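Local structure of protein of unknown function with a Fic domain (Bacteroides thetaiotaomicron VPI-5482, 3CUC) at residues L25-D30 with I274-G279; Y38-L43 with K75-G80; P157-S162 with I190-F195; E180-L185 with N208-R213. The protein is of unknown function but has a Fic domain, a mostly helical fold of the Fic/DOC family. All blocks are in the same frame, centred on the assembly; numbering follows the deposited sequence.

Contact 1 of 4, residues L25-D30 with I274-G279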
loop_
_atom_site.group_PDB
_atom_site.type_symbol
_atom_site.label_atom_id
_atom_site.label_comp_id
_atom_site.label_asym_id
_atom_site.label_seq_id
_atom_site.Cartn_x
_atom_site.Cartn_y
_atom_site.Cartn_z
ATOM N N LEU A 25 6.402 11.820 -17.935
ATOM C CA LEU A 25 5.955 10.598 -17.256
ATOM C C LEU A 25 7.086 9.946 -16.473
ATOM O O LEU A 25 6.869 9.466 -15.363
ATOM C CB LEU A 25 5.360 9.599 -18.261
ATOM C CG LEU A 25 4.919 8.223 -17.738
ATOM C CD1 LEU A 25 3.808 8.337 -16.691
ATOM C CD2 LEU A 25 4.498 7.324 -18.891
ATOM N N LYS A 26 8.286 9.934 -17.044
ATOM C CA LYS A 26 9.446 9.358 -16.355
ATOM C C LYS A 26 9.793 10.117 -15.082
ATOM O O LYS A 26 10.094 9.507 -14.058
ATOM C CB LYS A 26 10.680 9.321 -17.258
ATOM C CG LYS A 26 11.888 8.682 -16.570
ATOM C CD LYS A 26 12.974 8.269 -17.540
ATOM C CE LYS A 26 13.941 7.295 -16.887
ATOM N NZ LYS A 26 14.583 7.869 -15.680
ATOM N N ARG A 27 9.773 11.447 -15.155
ATOM C CA ARG A 27 10.006 12.284 -13.980
ATOM C C ARG A 27 9.016 11.957 -12.876
ATOM O O ARG A 27 9.408 11.800 -11.721
ATOM C CB ARG A 27 9.907 13.768 -14.336
ATOM C CG ARG A 27 11.119 14.300 -15.097
ATOM C CD ARG A 27 10.854 15.660 -15.739
ATOM N NE ARG A 27 10.054 16.515 -14.863
ATOM C CZ ARG A 27 8.903 17.103 -15.191
ATOM N NH1 ARG A 27 8.381 16.988 -16.405
ATOM N NH2 ARG A 27 8.269 17.840 -14.294
ATOM N N TRP A 28 7.738 11.844 -13.235
ATOM C CA TRP A 28 6.719 11.482 -12.255
ATOM C C TRP A 28 7.025 10.110 -11.655
ATOM O O TRP A 28 7.078 9.961 -10.430
ATOM C CB TRP A 28 5.304 11.495 -12.848
ATOM C CG TRP A 28 4.354 10.739 -11.982
ATOM C CD1 TRP A 28 3.848 9.490 -12.209
ATOM C CD2 TRP A 28 3.853 11.147 -10.718
ATOM N NE1 TRP A 28 3.041 9.108 -11.170
ATOM C CE2 TRP A 28 3.026 10.109 -10.239
ATOM C CE3 TRP A 28 4.014 12.297 -9.941
ATOM C CZ2 TRP A 28 2.358 10.186 -9.018
ATOM C CZ3 TRP A 28 3.349 12.376 -8.723
ATOM C CH2 TRP A 28 2.532 11.326 -8.273
ATOM N N ASN A 29 7.227 9.116 -12.517
ATOM C CA ASN A 29 7.504 7.751 -12.053
ATOM C C ASN A 29 8.753 7.648 -11.201
ATOM O O ASN A 29 8.743 6.964 -10.186
ATOM C CB ASN A 29 7.610 6.773 -13.221
ATOM C CG ASN A 29 6.274 6.480 -13.853
ATOM O OD1 ASN A 29 5.248 6.403 -13.168
ATOM N ND2 ASN A 29 6.270 6.319 -15.167
ATOM N N ASP A 30 9.822 8.324 -11.608
ATOM C CA ASP A 30 11.062 8.320 -10.830
ATOM C C ASP A 30 10.824 8.862 -9.420
ATOM O O ASP A 30 11.179 8.211 -8.438
ATOM C CB ASP A 30 12.161 9.127 -11.530
ATOM C CG ASP A 30 12.779 8.389 -12.721
ATOM O OD1 ASP A 30 12.544 7.174 -12.898
ATOM O OD2 ASP A 30 13.518 9.030 -13.491
ATOM N N ILE A 274 -0.368 16.213 -12.392
ATOM C CA ILE A 274 -0.808 17.277 -13.304
ATOM C C ILE A 274 0.332 18.274 -13.551
ATOM O O ILE A 274 0.555 18.725 -14.681
ATOM C CB ILE A 274 -2.061 18.022 -12.757
ATOM C CG1 ILE A 274 -3.296 17.127 -12.855
ATOM C CG2 ILE A 274 -2.305 19.312 -13.525
ATOM C CD1 ILE A 274 -4.508 17.688 -12.162
ATOM N N LYS A 275 1.054 18.598 -12.483
ATOM C CA LYS A 275 2.170 19.533 -12.555
ATOM C C LYS A 275 3.247 18.987 -13.497
ATOM O O LYS A 275 3.775 19.718 -14.336
ATOM C CB LYS A 275 2.731 19.769 -11.146
ATOM C CG LYS A 275 3.217 21.188 -10.869
ATOM C CD LYS A 275 3.112 21.532 -9.375
ATOM C CE LYS A 275 4.107 22.616 -8.963
ATOM N NZ LYS A 275 4.001 23.835 -9.803
ATOM N N ALA A 276 3.540 17.695 -13.367
ATOM C CA ALA A 276 4.516 17.024 -14.222
ATOM C C ALA A 276 4.060 17.016 -15.676
ATOM O O ALA A 276 4.828 17.376 -16.566
ATOM C CB ALA A 276 4.762 15.602 -13.739
ATOM N N ALA A 277 2.807 16.619 -15.908
ATOM C CA ALA A 277 2.214 16.606 -17.255
ATOM C C ALA A 277 2.355 17.955 -17.961
ATOM O O ALA A 277 2.660 18.012 -19.149
ATOM C CB ALA A 277 0.745 16.205 -17.190
ATOM N N LYS A 278 2.153 19.040 -17.221
ATOM C CA LYS A 278 2.314 20.393 -17.759
ATOM C C LYS A 278 3.778 20.818 -17.934
ATOM O O LYS A 278 4.040 21.961 -18.284
ATOM C CB LYS A 278 1.606 21.399 -16.848
ATOM C CG LYS A 278 0.088 21.281 -16.824
ATOM C CD LYS A 278 -0.495 22.269 -15.816
ATOM C CE LYS A 278 -1.988 22.474 -16.006
ATOM N NZ LYS A 278 -2.567 23.308 -14.911
ATOM N N GLY A 279 4.724 19.917 -17.676
ATOM C CA GLY A 279 6.148 20.208 -17.855
ATOM C C GLY A 279 6.822 20.981 -16.729
ATOM O O GLY A 279 8.018 21.257 -16.810
#
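Arg27 and Trp28 reach Ala276 with different parts of their side chains. The Arg27 guanidinium lies obliquely by the last turn of helix 256-277. Its NH2 is 3.8 Å from Ala276 CA. Its NH1 is 3.6 Å from Ala276 O, which is not a hydrogen bond. The strongest polar partner of Arg27 is instead Asp24, one turn back on its own helix, in a salt bridge through NH1. Arg27 CG stands beside the backbone N, anti to the carbonyl carbon (chi1 -75°), and the chain then bends at chi3 (39°), which brings the guanidinium over to the other helix.

Trp28 meets the same alanine with its root rather than its ring. Trp28 CB is 4.2 Å from Ala276 CB. The small alanine lets the backbones come close, with the CA atoms of Trp28 and Ala276 6.3 Å apart. Ala276 O accepts Gly279 N at 2.8 Å, part of a Schellman motif that ends the helix. Gly279 has positive phi there, and its CA lies near Arg27 NH1.

The contact joins the N-terminal part of helix 22-42 to the C-terminal end of helix 256-277. Trp28 also packs on Ser269, Leu272 and Pro217. Ile274 of helix 256-277 touches Leu10 and Lys13 of helix 6-16.

Contact 2 of 4, residues Y38-L43 with K75-G80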
loop_
_atom_site.group_PDB
_atom_site.type_symbol
_atom_site.label_atom_id
_atom_site.label_comp_id
_atom_site.label_asym_id
_atom_site.label_seq_id
_atom_site.Cartn_x
_atom_site.Cartn_y
_atom_site.Cartn_z
ATOM N N TYR A 38 10.924 4.740 -0.066
ATOM C CA TYR A 38 11.481 5.329 1.135
ATOM C C TYR A 38 10.452 5.323 2.248
ATOM O O TYR A 38 10.683 4.748 3.310
ATOM C CB TYR A 38 11.965 6.759 0.893
ATOM C CG TYR A 38 12.411 7.439 2.164
ATOM C CD1 TYR A 38 13.707 7.274 2.650
ATOM C CD2 TYR A 38 11.530 8.230 2.896
ATOM C CE1 TYR A 38 14.112 7.889 3.825
ATOM C CE2 TYR A 38 11.926 8.845 4.075
ATOM C CZ TYR A 38 13.213 8.674 4.536
ATOM O OH TYR A 38 13.591 9.293 5.707
ATOM N N ASN A 39 9.313 5.956 1.998
ATOM C CA ASN A 39 8.318 6.153 3.041
ATOM C C ASN A 39 7.678 4.863 3.540
ATOM O O ASN A 39 7.539 4.669 4.746
ATOM C CB ASN A 39 7.244 7.130 2.574
ATOM C CG ASN A 39 7.721 8.575 2.588
ATOM O OD1 ASN A 39 7.818 9.191 3.647
ATOM N ND2 ASN A 39 7.998 9.128 1.410
ATOM N N SER A 40 7.296 3.977 2.629
ATOM C CA SER A 40 6.589 2.762 3.027
ATOM C C SER A 40 7.483 1.909 3.924
ATOM O O SER A 40 7.007 1.308 4.880
ATOM C CB SER A 40 6.094 1.978 1.800
ATOM O OG SER A 40 5.273 0.873 2.153
ATOM N N ASN A 41 8.781 1.884 3.634
ATOM C CA ASN A 41 9.742 1.163 4.473
ATOM C C ASN A 41 10.119 1.929 5.744
ATOM O O ASN A 41 10.343 1.332 6.795
ATOM C CB ASN A 41 11.004 0.819 3.678
ATOM C CG ASN A 41 10.779 -0.295 2.677
ATOM O OD1 ASN A 41 10.616 -0.041 1.486
ATOM N ND2 ASN A 41 10.766 -1.538 3.156
ATOM N N HIS A 42 10.184 3.250 5.651
ATOM C CA HIS A 42 10.507 4.059 6.820
ATOM C C HIS A 42 9.419 3.947 7.886
ATOM O O HIS A 42 9.723 3.933 9.074
ATOM C CB HIS A 42 10.724 5.523 6.441
ATOM C CG HIS A 42 11.832 6.175 7.201
ATOM N ND1 HIS A 42 13.147 6.092 6.802
ATOM C CD2 HIS A 42 11.828 6.907 8.338
ATOM C CE1 HIS A 42 13.907 6.752 7.657
ATOM N NE2 HIS A 42 13.131 7.259 8.597
ATOM N N LEU A 43 8.161 3.860 7.454
ATOM C CA LEU A 43 7.027 3.644 8.365
ATOM C C LEU A 43 7.219 2.409 9.266
ATOM O O LEU A 43 6.720 2.372 10.387
ATOM C CB LEU A 43 5.709 3.510 7.572
ATOM C CG LEU A 43 5.008 4.785 7.082
ATOM C CD1 LEU A 43 4.076 4.466 5.926
ATOM C CD2 LEU A 43 4.242 5.456 8.219
ATOM N N LYS A 75 15.501 -2.696 -1.618
ATOM C CA LYS A 75 15.565 -3.204 -2.995
ATOM C C LYS A 75 14.430 -4.189 -3.307
ATOM O O LYS A 75 13.851 -4.151 -4.386
ATOM C CB LYS A 75 16.907 -3.906 -3.220
ATOM C CG LYS A 75 17.207 -4.338 -4.664
ATOM C CD LYS A 75 18.328 -5.380 -4.680
ATOM C CE LYS A 75 18.972 -5.533 -6.059
ATOM N NZ LYS A 75 20.083 -6.536 -6.024
ATOM N N ALA A 76 14.129 -5.075 -2.361
ATOM C CA ALA A 76 13.103 -6.098 -2.547
ATOM C C ALA A 76 11.718 -5.454 -2.637
ATOM O O ALA A 76 10.885 -5.868 -3.445
ATOM C CB ALA A 76 13.149 -7.107 -1.413
ATOM N N HIS A 77 11.483 -4.437 -1.810
ATOM C CA HIS A 77 10.239 -3.680 -1.854
ATOM C C HIS A 77 10.028 -3.027 -3.215
ATOM O O HIS A 77 8.902 -2.938 -3.699
ATOM C CB HIS A 77 10.220 -2.612 -0.763
ATOM C CG HIS A 77 8.923 -1.880 -0.668
ATOM N ND1 HIS A 77 8.649 -0.763 -1.423
ATOM C CD2 HIS A 77 7.821 -2.111 0.084
ATOM C CE1 HIS A 77 7.435 -0.330 -1.135
ATOM N NE2 HIS A 77 6.911 -1.129 -0.222
ATOM N N ASN A 78 11.105 -2.569 -3.840
ATOM C CA ASN A 78 10.980 -1.980 -5.173
ATOM C C ASN A 78 10.638 -3.037 -6.222
ATOM O O ASN A 78 9.951 -2.747 -7.192
ATOM C CB ASN A 78 12.251 -1.247 -5.580
ATOM C CG ASN A 78 12.098 -0.529 -6.890
ATOM O OD1 ASN A 78 11.174 0.252 -7.064
ATOM N ND2 ASN A 78 12.996 -0.798 -7.827
ATOM N N VAL A 79 11.136 -4.261 -6.029
ATOM C CA VAL A 79 10.750 -5.383 -6.885
ATOM C C VAL A 79 9.262 -5.647 -6.662
ATOM O O VAL A 79 8.524 -5.915 -7.606
ATOM C CB VAL A 79 11.597 -6.663 -6.602
ATOM C CG1 VAL A 79 11.040 -7.861 -7.357
ATOM C CG2 VAL A 79 13.064 -6.430 -6.968
ATOM N N GLY A 80 8.829 -5.541 -5.409
ATOM C CA GLY A 80 7.414 -5.636 -5.072
ATOM C C GLY A 80 6.566 -4.608 -5.794
ATOM O O GLY A 80 5.501 -4.937 -6.301
#
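This contact belongs to the C-terminal part of helix 22-42, where the sequence starting at Ser40 fits the (S/T)xxxE(G/N) pattern of the inhibitory helix found in many Fic proteins. A role of that kind here is an inference from sequence and position. The helix meets helix 68-89 through three buried residues, Ser40, Asn41 and His77. The CA atoms of Asn41 and His77 are 8.0 Å apart, so side chains bridge the gap.

His77 does most of the reaching. Its CG is anti to the backbone N (chi1 -175°), and the imidazole extends towards the other helix. The amide group of Asn41 lies over one face of the ring, offset toward the rim. Asn41 CG is 4.1 Å from His77 CG. The amide and ring planes are 77° apart, so the two groups do not stack flat. The side chains run past each other in opposite directions.

Ser40 comes to the far end of the imidazole at a slant. Its OG is 3.5 Å from His77 NE2, without a hydrogen bond, and its CB is 3.8 Å from the same NE2. The polar ends are held elsewhere. Ser40 OG bonds to Arg204 NE, and His77 ND1 bonds to Asn37 OD1. The second bond limits the rotation of the imidazole.

Arg201 of helix 199-213 touches Ser40, Asn41 and His77, so a third helix borders the contact. Phe36 meets the His77 ring at about 55°, and Asn46, in the loop after helix 22-42, touches Asn41.

Contact 3 of 4, residues P157-S162 with I190-F195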
loop_
_atom_site.group_PDB
_atom_site.type_symbol
_atom_site.label_atom_id
_atom_site.label_comp_id
_atom_site.label_asym_id
_atom_site.label_seq_id
_atom_site.Cartn_x
_atom_site.Cartn_y
_atom_site.Cartn_z
ATOM N N PRO A 157 -6.466 -18.405 6.931
ATOM C CA PRO A 157 -6.697 -18.851 5.545
ATOM C C PRO A 157 -8.143 -18.701 5.061
ATOM O O PRO A 157 -8.363 -18.355 3.900
ATOM C CB PRO A 157 -6.289 -20.331 5.561
ATOM C CG PRO A 157 -6.150 -20.706 6.981
ATOM C CD PRO A 157 -5.864 -19.469 7.754
ATOM N N ALA A 158 -9.108 -18.964 5.942
ATOM C CA ALA A 158 -10.521 -18.754 5.624
ATOM C C ALA A 158 -10.826 -17.267 5.403
ATOM O O ALA A 158 -11.499 -16.900 4.439
ATOM C CB ALA A 158 -11.403 -19.320 6.730
ATOM N N PHE A 159 -10.320 -16.425 6.301
ATOM C CA PHE A 159 -10.465 -14.968 6.197
ATOM C C PHE A 159 -9.870 -14.406 4.901
ATOM O O PHE A 159 -10.456 -13.517 4.279
ATOM C CB PHE A 159 -9.794 -14.286 7.398
ATOM C CG PHE A 159 -10.655 -14.215 8.632
ATOM C CD1 PHE A 159 -11.624 -15.178 8.896
ATOM C CD2 PHE A 159 -10.470 -13.188 9.550
ATOM C CE1 PHE A 159 -12.404 -15.101 10.036
ATOM C CE2 PHE A 159 -11.244 -13.108 10.694
ATOM C CZ PHE A 159 -12.214 -14.066 10.938
HETATM N N MSE A 160 -8.698 -14.918 4.518
HETATM C CA MSE A 160 -8.010 -14.476 3.308
HETATM C C MSE A 160 -8.743 -14.905 2.045
HETATM O O MSE A 160 -8.889 -14.111 1.120
HETATM C CB MSE A 160 -6.567 -14.991 3.280
HETATM C CG MSE A 160 -5.661 -14.301 4.278
HETATM SE SE MSE A 160 -5.508 -12.428 3.915
HETATM C CE MSE A 160 -4.354 -12.486 2.325
ATOM N N THR A 161 -9.211 -16.146 1.997
ATOM C CA THR A 161 -10.013 -16.584 0.860
ATOM C C THR A 161 -11.259 -15.711 0.718
ATOM O O THR A 161 -11.663 -15.384 -0.392
ATOM C CB THR A 161 -10.427 -18.056 0.981
ATOM O OG1 THR A 161 -9.257 -18.867 1.096
ATOM C CG2 THR A 161 -11.230 -18.502 -0.241
ATOM N N SER A 162 -11.853 -15.326 1.846
ATOM C CA SER A 162 -13.013 -14.435 1.833
ATOM C C SER A 162 -12.662 -13.048 1.305
ATOM O O SER A 162 -13.466 -12.429 0.601
ATOM C CB SER A 162 -13.622 -14.317 3.232
ATOM O OG SER A 162 -14.274 -15.521 3.578
ATOM N N ILE A 190 -5.256 -5.305 6.687
ATOM C CA ILE A 190 -4.462 -4.925 7.854
ATOM C C ILE A 190 -5.079 -5.476 9.152
ATOM O O ILE A 190 -4.360 -5.764 10.112
ATOM C CB ILE A 190 -4.259 -3.383 7.940
ATOM C CG1 ILE A 190 -2.952 -3.051 8.666
ATOM C CG2 ILE A 190 -5.446 -2.699 8.619
ATOM C CD1 ILE A 190 -1.698 -3.350 7.839
ATOM N N ARG A 191 -6.403 -5.639 9.172
ATOM C CA ARG A 191 -7.095 -6.212 10.334
ATOM C C ARG A 191 -6.923 -7.722 10.435
ATOM O O ARG A 191 -6.877 -8.261 11.532
ATOM C CB ARG A 191 -8.588 -5.864 10.318
ATOM C CG ARG A 191 -8.913 -4.407 10.663
ATOM C CD ARG A 191 -8.505 -4.039 12.082
ATOM N NE ARG A 191 -9.135 -4.903 13.079
ATOM C CZ ARG A 191 -10.270 -4.633 13.721
ATOM N NH1 ARG A 191 -10.937 -3.508 13.488
ATOM N NH2 ARG A 191 -10.740 -5.501 14.610
ATOM N N ILE A 192 -6.836 -8.403 9.294
ATOM C CA ILE A 192 -6.492 -9.831 9.275
ATOM C C ILE A 192 -5.020 -10.024 9.688
ATOM O O ILE A 192 -4.703 -10.903 10.487
ATOM C CB ILE A 192 -6.725 -10.463 7.880
ATOM C CG1 ILE A 192 -8.202 -10.397 7.478
ATOM C CG2 ILE A 192 -6.276 -11.920 7.867
ATOM C CD1 ILE A 192 -8.446 -10.764 6.021
ATOM N N HIS A 193 -4.133 -9.198 9.130
ATOM C CA HIS A 193 -2.697 -9.194 9.473
ATOM C C HIS A 193 -2.092 -10.608 9.321
ATOM O O HIS A 193 -1.480 -11.136 10.259
ATOM C CB HIS A 193 -2.513 -8.624 10.891
ATOM C CG HIS A 193 -1.404 -7.618 11.018
ATOM N ND1 HIS A 193 -0.182 -7.921 11.580
ATOM C CD2 HIS A 193 -1.347 -6.304 10.686
ATOM C CE1 HIS A 193 0.585 -6.845 11.571
ATOM N NE2 HIS A 193 -0.098 -5.851 11.033
ATOM N N PRO A 194 -2.253 -11.209 8.119
ATOM C CA PRO A 194 -2.060 -12.643 7.878
ATOM C C PRO A 194 -0.638 -13.164 8.040
ATOM O O PRO A 194 -0.458 -14.264 8.541
ATOM C CB PRO A 194 -2.518 -12.819 6.422
ATOM C CG PRO A 194 -2.318 -11.499 5.800
ATOM C CD PRO A 194 -2.640 -10.510 6.876
ATOM N N PHE A 195 0.354 -12.398 7.599
ATOM C CA PHE A 195 1.747 -12.838 7.682
ATOM C C PHE A 195 2.358 -12.448 9.026
ATOM O O PHE A 195 1.834 -11.581 9.735
ATOM C CB PHE A 195 2.578 -12.252 6.533
ATOM C CG PHE A 195 2.041 -12.577 5.168
ATOM C CD1 PHE A 195 2.286 -13.811 4.582
ATOM C CD2 PHE A 195 1.283 -11.650 4.468
ATOM C CE1 PHE A 195 1.781 -14.111 3.316
ATOM C CE2 PHE A 195 0.775 -11.944 3.209
ATOM C CZ PHE A 195 1.024 -13.176 2.635
#
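Ile192 places its CD1 methyl between the base of Phe159 and the selenium of Met160, which is modelled as selenomethionine. Ile192 CD1 is 4.0 Å from Phe159 CB and 3.8 Å from Phe159 O. The same methyl is 4.0 Å from Met160 SE. Ile192 CG1 comes to the edge of the Phe159 ring, near its plane, 4.2 Å from Phe159 CD2. The ring is thus met at its rim and not on a face.

Met160 reaches over to Pro194. Its chain bends at chi2 (-62°) and again at chi3 (-74°), and this folds the selenium toward the proline. Met160 SE is 3.8 Å from Pro194 CG and 3.9 Å from Pro194 CB. The two side chains cross at about a right angle.

Helix 178-192 ends at Ile192, and His193 follows with positive phi. His193, Pro194 and Phe195 begin the HPFxDGNGR signature of Fic proteins, which runs on into helix 199-213. The contact therefore packs helix 156-173 against the start of this signature loop.

Two main-chain links hold the turn from outside, Ile192 with Ala151 and Pro194 with Lys134. The side chain of Asn199 adds a bond to Phe195 O. The His193 ring stacks on Tyr150. Further out, Ala151 touches both Phe159 and Ile192, and Tyr133 touches both Met160 and Pro194. Tyr189, earlier on helix 178-192, packs on Met160, Pro194 and Phe195, while Ile100 of helix 97-107 touches Met160 and Phe195.

Contact 4 of 4, residues E180-L185 with N208-R213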
loop_
_atom_site.group_PDB
_atom_site.type_symbol
_atom_site.label_atom_id
_atom_site.label_comp_id
_atom_site.label_asym_id
_atom_site.label_seq_id
_atom_site.Cartn_x
_atom_site.Cartn_y
_atom_site.Cartn_z
ATOM N N GLU A 180 -12.263 4.077 -2.642
ATOM C CA GLU A 180 -13.045 3.334 -1.655
ATOM C C GLU A 180 -12.607 1.875 -1.579
ATOM O O GLU A 180 -12.337 1.360 -0.495
ATOM C CB GLU A 180 -14.538 3.390 -1.999
ATOM C CG GLU A 180 -15.182 4.753 -1.790
ATOM C CD GLU A 180 -16.557 4.868 -2.436
ATOM O OE1 GLU A 180 -16.920 4.004 -3.265
ATOM O OE2 GLU A 180 -17.279 5.834 -2.114
ATOM N N LEU A 181 -12.542 1.219 -2.734
ATOM C CA LEU A 181 -12.179 -0.194 -2.801
ATOM C C LEU A 181 -10.769 -0.399 -2.258
ATOM O O LEU A 181 -10.512 -1.364 -1.532
ATOM C CB LEU A 181 -12.288 -0.723 -4.241
ATOM C CG LEU A 181 -11.927 -2.201 -4.473
ATOM C CD1 LEU A 181 -12.720 -3.121 -3.563
ATOM C CD2 LEU A 181 -12.127 -2.598 -5.927
ATOM N N ALA A 182 -9.866 0.517 -2.610
ATOM C CA ALA A 182 -8.490 0.475 -2.127
ATOM C C ALA A 182 -8.453 0.648 -0.614
ATOM O O ALA A 182 -7.768 -0.099 0.077
ATOM C CB ALA A 182 -7.645 1.546 -2.804
ATOM N N ALA A 183 -9.202 1.621 -0.101
ATOM C CA ALA A 183 -9.236 1.881 1.340
ATOM C C ALA A 183 -9.737 0.669 2.105
ATOM O O ALA A 183 -9.161 0.292 3.118
ATOM C CB ALA A 183 -10.105 3.089 1.648
ATOM N N LEU A 184 -10.803 0.054 1.604
ATOM C CA LEU A 184 -11.428 -1.076 2.289
ATOM C C LEU A 184 -10.578 -2.338 2.185
ATOM O O LEU A 184 -10.508 -3.108 3.141
ATOM C CB LEU A 184 -12.840 -1.323 1.749
ATOM C CG LEU A 184 -13.863 -1.988 2.675
ATOM C CD1 LEU A 184 -13.825 -1.423 4.096
ATOM C CD2 LEU A 184 -15.253 -1.819 2.084
ATOM N N LEU A 185 -9.926 -2.542 1.038
ATOM C CA LEU A 185 -8.962 -3.642 0.879
ATOM C C LEU A 185 -7.803 -3.520 1.876
ATOM O O LEU A 185 -7.420 -4.501 2.516
ATOM C CB LEU A 185 -8.413 -3.694 -0.555
ATOM C CG LEU A 185 -7.373 -4.782 -0.871
ATOM C CD1 LEU A 185 -7.891 -6.167 -0.500
ATOM C CD2 LEU A 185 -6.959 -4.740 -2.333
ATOM N N ASN A 208 -1.973 0.736 -3.856
ATOM C CA ASN A 208 -1.441 1.202 -5.123
ATOM C C ASN A 208 -1.679 0.221 -6.265
ATOM O O ASN A 208 -1.694 0.622 -7.433
ATOM C CB ASN A 208 0.036 1.572 -4.979
ATOM C CG ASN A 208 0.231 2.878 -4.218
ATOM O OD1 ASN A 208 -0.634 3.757 -4.232
ATOM N ND2 ASN A 208 1.368 3.010 -3.554
ATOM N N PHE A 209 -1.899 -1.050 -5.929
ATOM C CA PHE A 209 -2.336 -2.029 -6.921
ATOM C C PHE A 209 -3.694 -1.619 -7.475
ATOM O O PHE A 209 -3.893 -1.573 -8.685
ATOM C CB PHE A 209 -2.407 -3.428 -6.311
ATOM C CG PHE A 209 -3.162 -4.429 -7.146
ATOM C CD1 PHE A 209 -2.528 -5.129 -8.165
ATOM C CD2 PHE A 209 -4.501 -4.688 -6.896
ATOM C CE1 PHE A 209 -3.220 -6.065 -8.928
ATOM C CE2 PHE A 209 -5.199 -5.617 -7.655
ATOM C CZ PHE A 209 -4.553 -6.309 -8.674
ATOM N N VAL A 210 -4.618 -1.312 -6.574
ATOM C CA VAL A 210 -5.963 -0.942 -6.970
ATOM C C VAL A 210 -5.943 0.343 -7.802
ATOM O O VAL A 210 -6.486 0.383 -8.908
ATOM C CB VAL A 210 -6.882 -0.786 -5.740
ATOM C CG1 VAL A 210 -8.275 -0.322 -6.165
ATOM C CG2 VAL A 210 -6.959 -2.106 -4.967
ATOM N N LEU A 211 -5.291 1.375 -7.281
ATOM C CA LEU A 211 -5.240 2.663 -7.959
ATOM C C LEU A 211 -4.602 2.563 -9.341
ATOM O O LEU A 211 -5.090 3.158 -10.297
ATOM C CB LEU A 211 -4.471 3.690 -7.123
ATOM C CG LEU A 211 -5.058 4.116 -5.777
ATOM C CD1 LEU A 211 -4.144 5.122 -5.086
ATOM C CD2 LEU A 211 -6.426 4.703 -5.965
ATOM N N HIS A 212 -3.507 1.823 -9.453
ATOM C CA HIS A 212 -2.811 1.712 -10.736
ATOM C C HIS A 212 -3.670 0.984 -11.781
ATOM O O HIS A 212 -3.755 1.410 -12.941
ATOM C CB HIS A 212 -1.478 0.995 -10.560
ATOM C CG HIS A 212 -0.607 1.035 -11.774
ATOM N ND1 HIS A 212 -0.091 2.208 -12.277
ATOM C CD2 HIS A 212 -0.149 0.044 -12.575
ATOM C CE1 HIS A 212 0.642 1.938 -13.343
ATOM N NE2 HIS A 212 0.625 0.634 -13.543
ATOM N N ARG A 213 -4.296 -0.113 -11.356
ATOM C CA ARG A 213 -5.167 -0.897 -12.224
ATOM C C ARG A 213 -6.238 -0.036 -12.878
ATOM O O ARG A 213 -6.513 -0.200 -14.063
ATOM C CB ARG A 213 -5.821 -2.035 -11.436
ATOM C CG ARG A 213 -7.053 -2.638 -12.105
ATOM C CD ARG A 213 -7.285 -4.054 -11.624
ATOM N NE ARG A 213 -6.263 -4.953 -12.152
ATOM C CZ ARG A 213 -6.195 -6.257 -11.909
ATOM N NH1 ARG A 213 -7.092 -6.848 -11.138
ATOM N NH2 ARG A 213 -5.222 -6.965 -12.452
#
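The segments 180-185 and 208-213 run nearly antiparallel, with their axes 8.8 Å apart at closest approach and 163° between their directions. The closest backbone pair is Ala182 and Val210, with CA atoms 5.6 Å apart. Such a short spacing is possible because Ala182 offers only a methyl.

Val210 is the residue that all the partners share. Its CB lies 3.8 Å from Ala182 CB, so the two side chains face each other directly. Its two methyls then part. With CG1 anti to the backbone N (chi1 177°), that methyl lies beside Ala182 on the side of Leu181, and Val210 CG1 is 4.4 Å from Leu181 CG. The other methyl goes to Leu185, with Val210 CG2 3.7 Å from Leu185 CD2. The interface is wholly apolar, and all four residues are buried.

Helix 178-192 leads into the Fic signature, and helix 199-213 carries its later part. Tyr167 of helix 156-173 covers one border, touching Leu181, Phe209 and Val210. Ala183 turns to Phe258, Val259 and Leu262 of helix 256-277. Phe209 also packs on Glu87 and Ala88 of helix 68-89, and Arg213 bonds to backbone oxygens of Ala88 and Arg93.

Overall arrangement
Contacts 2, 3 and 4 are buried, while contact 1 is only partly so and lies farthest from the chain's centre. The centre of contact 4 is closest, about 8 Å from the centre of the chain. Contacts 1 and 2 both use helix 22-42, at different points along it, with centres about 21 Å apart. Contacts 3 and 4 share helix 178-192, and all their segments belong to the Fic domain. Their chemistry is apolar. Contact 2 is polar although buried, and it borders the Fic signature through Arg201. Contact 1 mixes a charged group with a methyl contact at a helix end. Contacts 1 and 3 lie on opposite sides of the centre, and contact 1 encloses the others along the chain.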